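Local coordinates for alpha-ketoglutarate-dependent non-heme iron oxygenase EasH (PDB 5M0T), which is an iron(II)- and 2-oxoglutarate-dependent oxygenase of the phytanoyl-CoA dioxygenase family that takes part in the biosynthesis of the ergot alkaloid cycloclavine, at residues L28-V33 and V171-L177; S240-R245 and M258-R262; R88-N93 and T250-A255. All blocks are in the same frame, centred on the assembly; numbering follows the deposited sequence.

Interaction 1: L28-V33 and V171-L177; sequences LQEDGV and VLPGSHL
The imidazole of His176 is covered on both faces, by Gly32 on one and Leu177 on the other. The Gly32 backbone brings its CA to 3.5 Å from the ring centroid, only 11° off the normal, a CH-pi contact. The opposite face is covered from within its own segment by CG of Leu177, above the ring centre. At the edge, near the ring plane, lie the carbonyl oxygens of Gln29 and Glu30. The first of these takes the hydrogen bond: His176 NE2 donates to Gln29 O at 2.8 Å, with an N-H...O angle of 166°. The donor stands above the Gln29 carbonyl plane, although the oxygen itself is almost in the plane of the imidazole. A chi1 of 76° turns the ring toward the helix end, where NE2 meets that oxygen. Because Gly32, with positive phi, carries no side chain, the ring can lie directly against the backbone where the helix stops.

A second bond joins backbone to backbone: Gly174 N, in the type II turn from Leu172 to Ser175, gives its hydrogen to Asp31 O at 2.7 Å. The same oxygen receives a CA-H...O contact from Pro173 CA at 3.3 Å. Ahead of and within the turn, at Val171 and Pro173, the contact is apolar. Val33 uses both methyls, CG2 meeting Val171 CG2 at 3.9 Å and CG1 reaching CG of the Pro173 ring at 3.9 Å.

The carboxylates of Glu30 and Asp31 turn to salt bridges with Arg13. Leu28 and Val33 rest on strand 201-205 of the mixed sheet, while Val171 bonds through its backbone to Ile192. The contact thus joins the end of helix 21-31 and the start of strand 33-37 to the loop leaving strand 170-171.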
loop_
_atom_site.group_PDB
_atom_site.type_symbol
_atom_site.label_atom_id
_atom_site.label_comp_id
_atom_site.label_asym_id
_atom_site.label_seq_id
_atom_site.Cartn_x
_atom_site.Cartn_y
_atom_site.Cartn_z
ATOM N N LEU A 28 12.738 -11.962 -19.099
ATOM C CA LEU A 28 11.575 -11.742 -18.239
ATOM C C LEU A 28 10.408 -11.091 -18.995
ATOM O O LEU A 28 9.273 -11.515 -18.844
ATOM C CB LEU A 28 11.966 -10.896 -17.019
ATOM C CG LEU A 28 10.936 -10.767 -15.905
ATOM C CD1 LEU A 28 10.715 -12.116 -15.240
ATOM C CD2 LEU A 28 11.363 -9.731 -14.874
ATOM N N GLN A 29 10.686 -10.076 -19.810
ATOM C CA GLN A 29 9.670 -9.464 -20.679
ATOM C C GLN A 29 9.079 -10.431 -21.702
ATOM O O GLN A 29 7.872 -10.435 -21.937
ATOM C CB GLN A 29 10.260 -8.307 -21.478
ATOM C CG GLN A 29 10.560 -7.074 -20.680
ATOM C CD GLN A 29 11.112 -5.956 -21.561
ATOM O OE1 GLN A 29 12.057 -6.153 -22.321
ATOM N NE2 GLN A 29 10.517 -4.778 -21.459
ATOM N N GLU A 30 9.946 -11.210 -22.340
ATOM C CA GLU A 30 9.529 -12.131 -23.383
ATOM C C GLU A 30 8.782 -13.360 -22.828
ATOM O O GLU A 30 7.801 -13.790 -23.423
ATOM C CB GLU A 30 10.740 -12.557 -24.219
ATOM C CG GLU A 30 11.322 -11.390 -25.015
ATOM C CD GLU A 30 12.691 -11.656 -25.647
ATOM O OE1 GLU A 30 13.318 -12.706 -25.385
ATOM O OE2 GLU A 30 13.152 -10.785 -26.418
ATOM N N ASP A 31 9.263 -13.913 -21.713
ATOM C CA ASP A 31 8.800 -15.211 -21.182
ATOM C C ASP A 31 8.014 -15.132 -19.864
ATOM O O ASP A 31 7.297 -16.066 -19.529
ATOM C CB ASP A 31 9.994 -16.147 -20.974
ATOM C CG ASP A 31 10.653 -16.597 -22.287
ATOM O OD1 ASP A 31 10.313 -16.101 -23.378
ATOM O OD2 ASP A 31 11.540 -17.468 -22.225
ATOM N N GLY A 32 8.162 -14.031 -19.126
ATOM C CA GLY A 32 7.530 -13.868 -17.817
ATOM C C GLY A 32 8.214 -14.586 -16.674
ATOM O O GLY A 32 7.793 -14.463 -15.518
ATOM N N VAL A 33 9.283 -15.314 -16.986
ATOM C CA VAL A 33 9.955 -16.159 -16.031
ATOM C C VAL A 33 11.314 -16.531 -16.610
ATOM O O VAL A 33 11.425 -16.802 -17.813
ATOM C CB VAL A 33 9.105 -17.420 -15.678
ATOM C CG1 VAL A 33 8.795 -18.270 -16.911
ATOM C CG2 VAL A 33 9.796 -18.263 -14.614
ATOM N N VAL A 171 6.192 -23.565 -13.625
ATOM C CA VAL A 171 5.937 -22.264 -14.252
ATOM C C VAL A 171 5.490 -22.467 -15.684
ATOM O O VAL A 171 5.873 -23.433 -16.309
ATOM C CB VAL A 171 7.183 -21.333 -14.224
ATOM C CG1 VAL A 171 7.676 -21.103 -12.788
ATOM C CG2 VAL A 171 8.316 -21.885 -15.080
ATOM N N LEU A 172 4.650 -21.571 -16.183
ATOM C CA LEU A 172 4.239 -21.565 -17.576
ATOM C C LEU A 172 4.803 -20.302 -18.235
ATOM O O LEU A 172 4.212 -19.231 -18.117
ATOM C CB LEU A 172 2.713 -21.605 -17.702
ATOM C CG LEU A 172 2.053 -22.963 -17.434
ATOM C CD1 LEU A 172 0.537 -22.844 -17.424
ATOM C CD2 LEU A 172 2.468 -24.002 -18.465
ATOM N N PRO A 173 5.960 -20.429 -18.917
ATOM C CA PRO A 173 6.512 -19.316 -19.682
ATOM C C PRO A 173 5.519 -18.815 -20.721
ATOM O O PRO A 173 4.893 -19.629 -21.399
ATOM C CB PRO A 173 7.734 -19.934 -20.365
ATOM C CG PRO A 173 8.126 -21.059 -19.506
ATOM C CD PRO A 173 6.853 -21.600 -18.933
ATOM N N GLY A 174 5.342 -17.500 -20.811
ATOM C CA GLY A 174 4.401 -16.908 -21.772
ATOM C C GLY A 174 3.027 -16.601 -21.202
ATOM O O GLY A 174 2.265 -15.872 -21.840
ATOM N N SER A 175 2.703 -17.133 -20.009
ATOM C CA SER A 175 1.364 -16.936 -19.406
ATOM C C SER A 175 1.078 -15.495 -18.983
ATOM O O SER A 175 -0.084 -15.073 -18.929
ATOM C CB SER A 175 1.103 -17.919 -18.257
ATOM O OG SER A 175 2.078 -17.866 -17.243
ATOM N N HIS A 176 2.134 -14.732 -18.722
ATOM C CA HIS A 176 2.023 -13.280 -18.545
ATOM C C HIS A 176 1.423 -12.484 -19.721
ATOM O O HIS A 176 1.069 -11.317 -19.546
ATOM C CB HIS A 176 3.374 -12.696 -18.117
ATOM C CG HIS A 176 4.375 -12.588 -19.224
ATOM N ND1 HIS A 176 4.774 -13.666 -19.987
ATOM C CD2 HIS A 176 5.057 -11.520 -19.700
ATOM C CE1 HIS A 176 5.649 -13.269 -20.888
ATOM N NE2 HIS A 176 5.840 -11.972 -20.734
ATOM N N LEU A 177 1.302 -13.101 -20.893
ATOM C CA LEU A 177 0.772 -12.450 -22.104
ATOM C C LEU A 177 -0.533 -13.049 -22.615
ATOM O O LEU A 177 -1.090 -12.559 -23.596
ATOM C CB LEU A 177 1.817 -12.508 -23.230
ATOM C CG LEU A 177 3.130 -11.773 -22.938
ATOM C CD1 LEU A 177 4.155 -12.076 -24.025
ATOM C CD2 LEU A 177 2.905 -10.266 -22.811
#

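Interaction 2: S240-R245 and M258-R262; sequences SVALPR and MVGWR
Two hydrogen bonds tie Ser240 to Gly260 and Trp261, each using a different part of the serine. Its carbonyl oxygen accepts from the indole, Trp261 NE1 to Ser240 O at 3.0 Å. The bond is bent, with an N-H...O angle of 145°; the oxygen is tilted from the indole plane and the donor stands above the carbonyl plane. The amide of Leu243 reaches the same oxygen from the opposite face, Leu243 N to Ser240 O 3.2 Å, so two donors grip this buried carbonyl while the chain turns. The serine hydroxyl donates to the backbone, Ser240 OG to Gly260 O at 3.1 Å. With chi1 at 59°, OG is turned onto that oxygen, which also accepts from the indole N of Trp272.

Close packing of the serine on the opposite backbone accompanies these bonds. Ser240 CB lies 3.1 Å from Val259 O, and the CA atoms of Ser240 and Gly260 are 5.1 Å apart. Gly260, with positive phi and no side chain, lets the serine CB come close.

The apolar contact is between Leu243 and Val259, which meet at about a right angle, Leu243 CD1 reaching Val259 CG2 at 3.7 Å.

The benzene side of the indole makes a carbon-to-carbonyl approach, Trp261 CZ2 lying 3.5 Å from Leu243 O, and extends toward CB of Arg245. The guanidinium of Arg245 turns to Glu249 and Ile283 O.

Ser240 and Trp261 also pack on Val241 of the second subunit, placing the contact at the dimer interface. The contact joins the loop leading into helix 245-248 to the residues just after helix 253-258, both following strand 222-231, beside the second subunit.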
loop_
_atom_site.group_PDB
_atom_site.type_symbol
_atom_site.label_atom_id
_atom_site.label_comp_id
_atom_site.label_asym_id
_atom_site.label_seq_id
_atom_site.Cartn_x
_atom_site.Cartn_y
_atom_site.Cartn_z
ATOM N N SER A 240 5.524 -3.336 8.277
ATOM C CA SER A 240 6.801 -2.768 8.713
ATOM C C SER A 240 6.791 -2.341 10.186
ATOM O O SER A 240 7.855 -2.229 10.795
ATOM C CB SER A 240 7.184 -1.591 7.820
ATOM O OG SER A 240 6.193 -0.587 7.855
ATOM N N VAL A 241 5.602 -2.129 10.762
ATOM C CA VAL A 241 5.477 -1.865 12.207
ATOM C C VAL A 241 5.875 -3.038 13.114
ATOM O O VAL A 241 6.022 -2.832 14.302
ATOM C CB VAL A 241 4.055 -1.422 12.634
ATOM C CG1 VAL A 241 3.645 -0.149 11.921
ATOM C CG2 VAL A 241 3.028 -2.535 12.427
ATOM N N ALA A 242 6.028 -4.247 12.577
ATOM C CA ALA A 242 6.560 -5.383 13.347
ATOM C C ALA A 242 8.060 -5.271 13.659
ATOM O O ALA A 242 8.540 -5.906 14.593
ATOM C CB ALA A 242 6.278 -6.692 12.622
ATOM N N LEU A 243 8.789 -4.474 12.877
ATOM C CA LEU A 243 10.229 -4.313 13.070
ATOM C C LEU A 243 10.500 -3.320 14.186
ATOM O O LEU A 243 9.936 -2.225 14.173
ATOM C CB LEU A 243 10.900 -3.846 11.765
ATOM C CG LEU A 243 10.629 -4.701 10.520
ATOM C CD1 LEU A 243 11.290 -4.119 9.292
ATOM C CD2 LEU A 243 11.082 -6.139 10.753
ATOM N N PRO A 244 11.334 -3.706 15.174
ATOM C CA PRO A 244 11.755 -2.692 16.143
ATOM C C PRO A 244 12.682 -1.657 15.491
ATOM O O PRO A 244 13.470 -1.989 14.608
ATOM C CB PRO A 244 12.487 -3.498 17.232
ATOM C CG PRO A 244 12.857 -4.793 16.600
ATOM C CD PRO A 244 11.864 -5.047 15.506
ATOM N N ARG A 245 12.568 -0.411 15.932
ATOM C CA ARG A 245 13.418 0.666 15.431
ATOM C C ARG A 245 14.915 0.343 15.555
ATOM O O ARG A 245 15.665 0.539 14.596
ATOM C CB ARG A 245 13.086 1.970 16.153
ATOM C CG ARG A 245 13.909 3.147 15.674
ATOM C CD ARG A 245 13.163 4.448 15.798
ATOM N NE ARG A 245 14.050 5.541 15.437
ATOM C CZ ARG A 245 13.693 6.814 15.322
ATOM N NH1 ARG A 245 12.436 7.207 15.519
ATOM N NH2 ARG A 245 14.614 7.703 14.991
ATOM N N MET A 258 13.300 -0.576 1.597
ATOM C CA MET A 258 12.669 -1.821 1.159
ATOM C C MET A 258 11.730 -2.399 2.225
ATOM O O MET A 258 10.665 -2.897 1.896
ATOM C CB MET A 258 13.717 -2.891 0.810
ATOM C CG MET A 258 14.639 -2.576 -0.361
ATOM S SD MET A 258 13.743 -2.136 -1.843
ATOM C CE MET A 258 13.746 -0.340 -1.738
ATOM N N VAL A 259 12.134 -2.322 3.489
ATOM C CA VAL A 259 11.363 -2.890 4.585
ATOM C C VAL A 259 10.339 -1.929 5.216
ATOM O O VAL A 259 9.848 -2.191 6.311
ATOM C CB VAL A 259 12.290 -3.516 5.662
ATOM C CG1 VAL A 259 13.237 -4.534 5.033
ATOM C CG2 VAL A 259 13.072 -2.469 6.442
ATOM N N GLY A 260 10.027 -0.819 4.552
ATOM C CA GLY A 260 8.897 0.026 4.935
ATOM C C GLY A 260 9.151 1.056 6.019
ATOM O O GLY A 260 8.223 1.430 6.736
ATOM N N TRP A 261 10.389 1.539 6.143
ATOM C CA TRP A 261 10.710 2.618 7.086
ATOM C C TRP A 261 11.203 3.933 6.437
ATOM O O TRP A 261 11.665 4.837 7.151
ATOM C CB TRP A 261 11.712 2.110 8.120
ATOM C CG TRP A 261 11.062 1.355 9.224
ATOM C CD1 TRP A 261 10.580 0.084 9.174
ATOM C CD2 TRP A 261 10.808 1.830 10.542
ATOM N NE1 TRP A 261 10.051 -0.267 10.381
ATOM C CE2 TRP A 261 10.169 0.783 11.245
ATOM C CE3 TRP A 261 11.059 3.037 11.201
ATOM C CZ2 TRP A 261 9.772 0.899 12.575
ATOM C CZ3 TRP A 261 10.664 3.155 12.541
ATOM C CH2 TRP A 261 10.023 2.085 13.211
ATOM N N ARG A 262 11.082 4.069 5.115
ATOM C CA ARG A 262 11.351 5.352 4.455
ATOM C C ARG A 262 10.275 5.696 3.447
ATOM O O ARG A 262 9.479 4.850 3.032
ATOM C CB ARG A 262 12.726 5.357 3.764
ATOM C CG ARG A 262 13.884 5.664 4.690
ATOM C CD ARG A 262 15.230 5.253 4.121
ATOM N NE ARG A 262 16.285 5.368 5.122
ATOM C CZ ARG A 262 16.921 6.494 5.454
ATOM N NH1 ARG A 262 16.636 7.671 4.890
ATOM N NH2 ARG A 262 17.851 6.444 6.385
#

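Interaction 3: R88-N93 and T250-A255; sequences RDELMN and TMTPLA
Thr250 approaches Arg88 obliquely, its OG1 4.2 Å from the arginine NE. Each group has its polar partner outside the contact: Thr250 OG1 bonds to Leu247 O and Arg88 NH1 to Pro81 O. Met251 extends its chain across the aliphatic part of Arg88 at about a right angle, bringing CE to 3.4 Å from Arg88 CD.

Thr252 is the polar centre. Its OG1, set by a chi1 of 63°, accepts from Ala255 N at 3.1 Å and donates to Asn93 OD1 at 2.4 Å, a length so short that it is doubtful. The other branch of the Asn93 amide, ND2, donates to Asp89 O at 2.7 Å, almost straight at 170°; Asp89 O lies near the Asn93 amide plane, while ND2 stands above the Asp89 carbonyl plane.

Leu254 adds a flank, its CB 3.9 Å from Asn93 OD1. Ala255 then fits against the end of helix 85-91 and the residue after it, its CB touching Arg88 O at 3.4 Å and Met92 CB at 3.6 Å.

Leu91 and the end of the Met92 side chain pack on strand 222-231. The arrangement is a threonine N-cap of helix 253-258, packed against the end of helix 85-91.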
loop_
_atom_site.group_PDB
_atom_site.type_symbol
_atom_site.label_atom_id
_atom_site.label_comp_id
_atom_site.label_asym_id
_atom_site.label_seq_id
_atom_site.Cartn_x
_atom_site.Cartn_y
_atom_site.Cartn_z
ATOM N N ARG A 88 18.677 -8.673 5.665
ATOM C CA ARG A 88 18.756 -7.238 5.898
ATOM C C ARG A 88 19.892 -6.537 5.141
ATOM O O ARG A 88 19.660 -5.500 4.557
ATOM C CB ARG A 88 18.907 -6.961 7.395
ATOM C CG ARG A 88 17.641 -7.211 8.201
ATOM C CD ARG A 88 17.758 -6.595 9.589
ATOM N NE ARG A 88 18.891 -7.120 10.356
ATOM C CZ ARG A 88 18.929 -8.291 10.991
ATOM N NH1 ARG A 88 17.899 -9.137 10.957
ATOM N NH2 ARG A 88 20.030 -8.623 11.654
ATOM N N ASP A 89 21.090 -7.127 5.150
ATOM C CA ASP A 89 22.327 -6.466 4.674
ATOM C C ASP A 89 22.773 -6.861 3.262
ATOM O O ASP A 89 23.240 -6.012 2.516
ATOM C CB ASP A 89 23.482 -6.774 5.622
ATOM C CG ASP A 89 23.247 -6.288 7.039
ATOM O OD1 ASP A 89 22.201 -5.670 7.320
ATOM O OD2 ASP A 89 24.140 -6.533 7.888
ATOM N N GLU A 90 22.659 -8.140 2.908
ATOM C CA GLU A 90 23.146 -8.636 1.618
ATOM C C GLU A 90 22.046 -8.591 0.556
ATOM O O GLU A 90 22.213 -7.954 -0.475
ATOM C CB GLU A 90 23.753 -10.042 1.765
ATOM C CG GLU A 90 24.785 -10.122 2.899
ATOM C CD GLU A 90 25.668 -11.376 2.905
ATOM O OE1 GLU A 90 25.981 -11.946 1.834
ATOM O OE2 GLU A 90 26.080 -11.786 4.010
ATOM N N LEU A 91 20.908 -9.218 0.827
ATOM C CA LEU A 91 19.819 -9.303 -0.159
ATOM C C LEU A 91 19.089 -7.975 -0.411
ATOM O O LEU A 91 18.799 -7.633 -1.568
ATOM C CB LEU A 91 18.811 -10.374 0.239
ATOM C CG LEU A 91 19.393 -11.783 0.280
ATOM C CD1 LEU A 91 18.367 -12.733 0.885
ATOM C CD2 LEU A 91 19.822 -12.247 -1.111
ATOM N N MET A 92 18.801 -7.223 0.647
ATOM C CA MET A 92 18.133 -5.937 0.490
ATOM C C MET A 92 19.029 -4.837 -0.115
ATOM O O MET A 92 18.513 -3.763 -0.443
ATOM C CB MET A 92 17.500 -5.465 1.808
ATOM C CG MET A 92 16.263 -6.250 2.239
ATOM S SD MET A 92 14.941 -6.334 0.998
ATOM C CE MET A 92 15.301 -7.895 0.182
ATOM N N ASN A 93 20.335 -5.099 -0.279
ATOM C CA ASN A 93 21.232 -4.201 -1.009
ATOM C C ASN A 93 21.787 -4.798 -2.305
ATOM O O ASN A 93 22.713 -4.243 -2.895
ATOM C CB ASN A 93 22.394 -3.821 -0.099
ATOM C CG ASN A 93 21.949 -3.007 1.083
ATOM O OD1 ASN A 93 21.528 -1.843 0.929
ATOM N ND2 ASN A 93 22.029 -3.600 2.272
ATOM N N THR A 250 20.223 -0.585 12.092
ATOM C CA THR A 250 21.423 -1.319 11.656
ATOM C C THR A 250 21.575 -1.450 10.128
ATOM O O THR A 250 22.634 -1.852 9.652
ATOM C CB THR A 250 21.456 -2.754 12.225
ATOM O OG1 THR A 250 20.322 -3.483 11.758
ATOM C CG2 THR A 250 21.460 -2.738 13.746
ATOM N N MET A 251 20.536 -1.115 9.367
ATOM C CA MET A 251 20.518 -1.374 7.929
ATOM C C MET A 251 20.944 -0.131 7.140
ATOM O O MET A 251 20.994 0.979 7.680
ATOM C CB MET A 251 19.118 -1.792 7.497
ATOM C CG MET A 251 18.428 -2.821 8.390
ATOM S SD MET A 251 16.788 -3.187 7.725
ATOM C CE MET A 251 15.933 -3.811 9.161
ATOM N N THR A 252 21.251 -0.330 5.862
ATOM C CA THR A 252 21.569 0.771 4.962
ATOM C C THR A 252 20.263 1.506 4.648
ATOM O O THR A 252 19.185 0.889 4.688
ATOM C CB THR A 252 22.160 0.289 3.629
ATOM O OG1 THR A 252 21.176 -0.503 2.931
ATOM C CG2 THR A 252 23.448 -0.521 3.846
ATOM N N PRO A 253 20.345 2.812 4.308
ATOM C CA PRO A 253 19.159 3.565 3.883
ATOM C C PRO A 253 18.299 2.844 2.827
ATOM O O PRO A 253 17.075 2.856 2.932
ATOM C CB PRO A 253 19.759 4.847 3.287
ATOM C CG PRO A 253 21.046 5.037 4.021
ATOM C CD PRO A 253 21.549 3.661 4.368
ATOM N N LEU A 254 18.944 2.221 1.839
ATOM C CA LEU A 254 18.251 1.520 0.767
ATOM C C LEU A 254 17.502 0.291 1.296
ATOM O O LEU A 254 16.374 0.048 0.894
ATOM C CB LEU A 254 19.232 1.091 -0.328
ATOM C CG LEU A 254 18.712 0.233 -1.491
ATOM C CD1 LEU A 254 17.562 0.921 -2.204
ATOM C CD2 LEU A 254 19.851 -0.048 -2.462
ATOM N N ALA A 255 18.146 -0.481 2.171
ATOM C CA ALA A 255 17.485 -1.620 2.814
ATOM C C ALA A 255 16.333 -1.161 3.717
ATOM O O ALA A 255 15.273 -1.794 3.726
ATOM C CB ALA A 255 18.477 -2.477 3.587
#

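How the interactions relate
Interactions 2 and 3 are neighbours, their centres 12 Å apart, and share helix 253-258: interaction 3 holds its start, interaction 2 its exit. They touch directly, Met258 CB lying 3.7 Å from Met92 SD, and their segments alternate along the chain. Interaction 1 lies on the opposite side of the chain's centre, its centre 32 Å from that of interaction 2 and 29 Å from that of interaction 3. It closes before interaction 2 opens, but its segments alternate with those of interaction 3. It comes near the iron and 2-oxoglutarate site without being part of it: the Val171 side chain is about 8 Å from 2-oxoglutarate. The other two hold helix 253-258 and the loops around it, interaction 2 at the dimer interface.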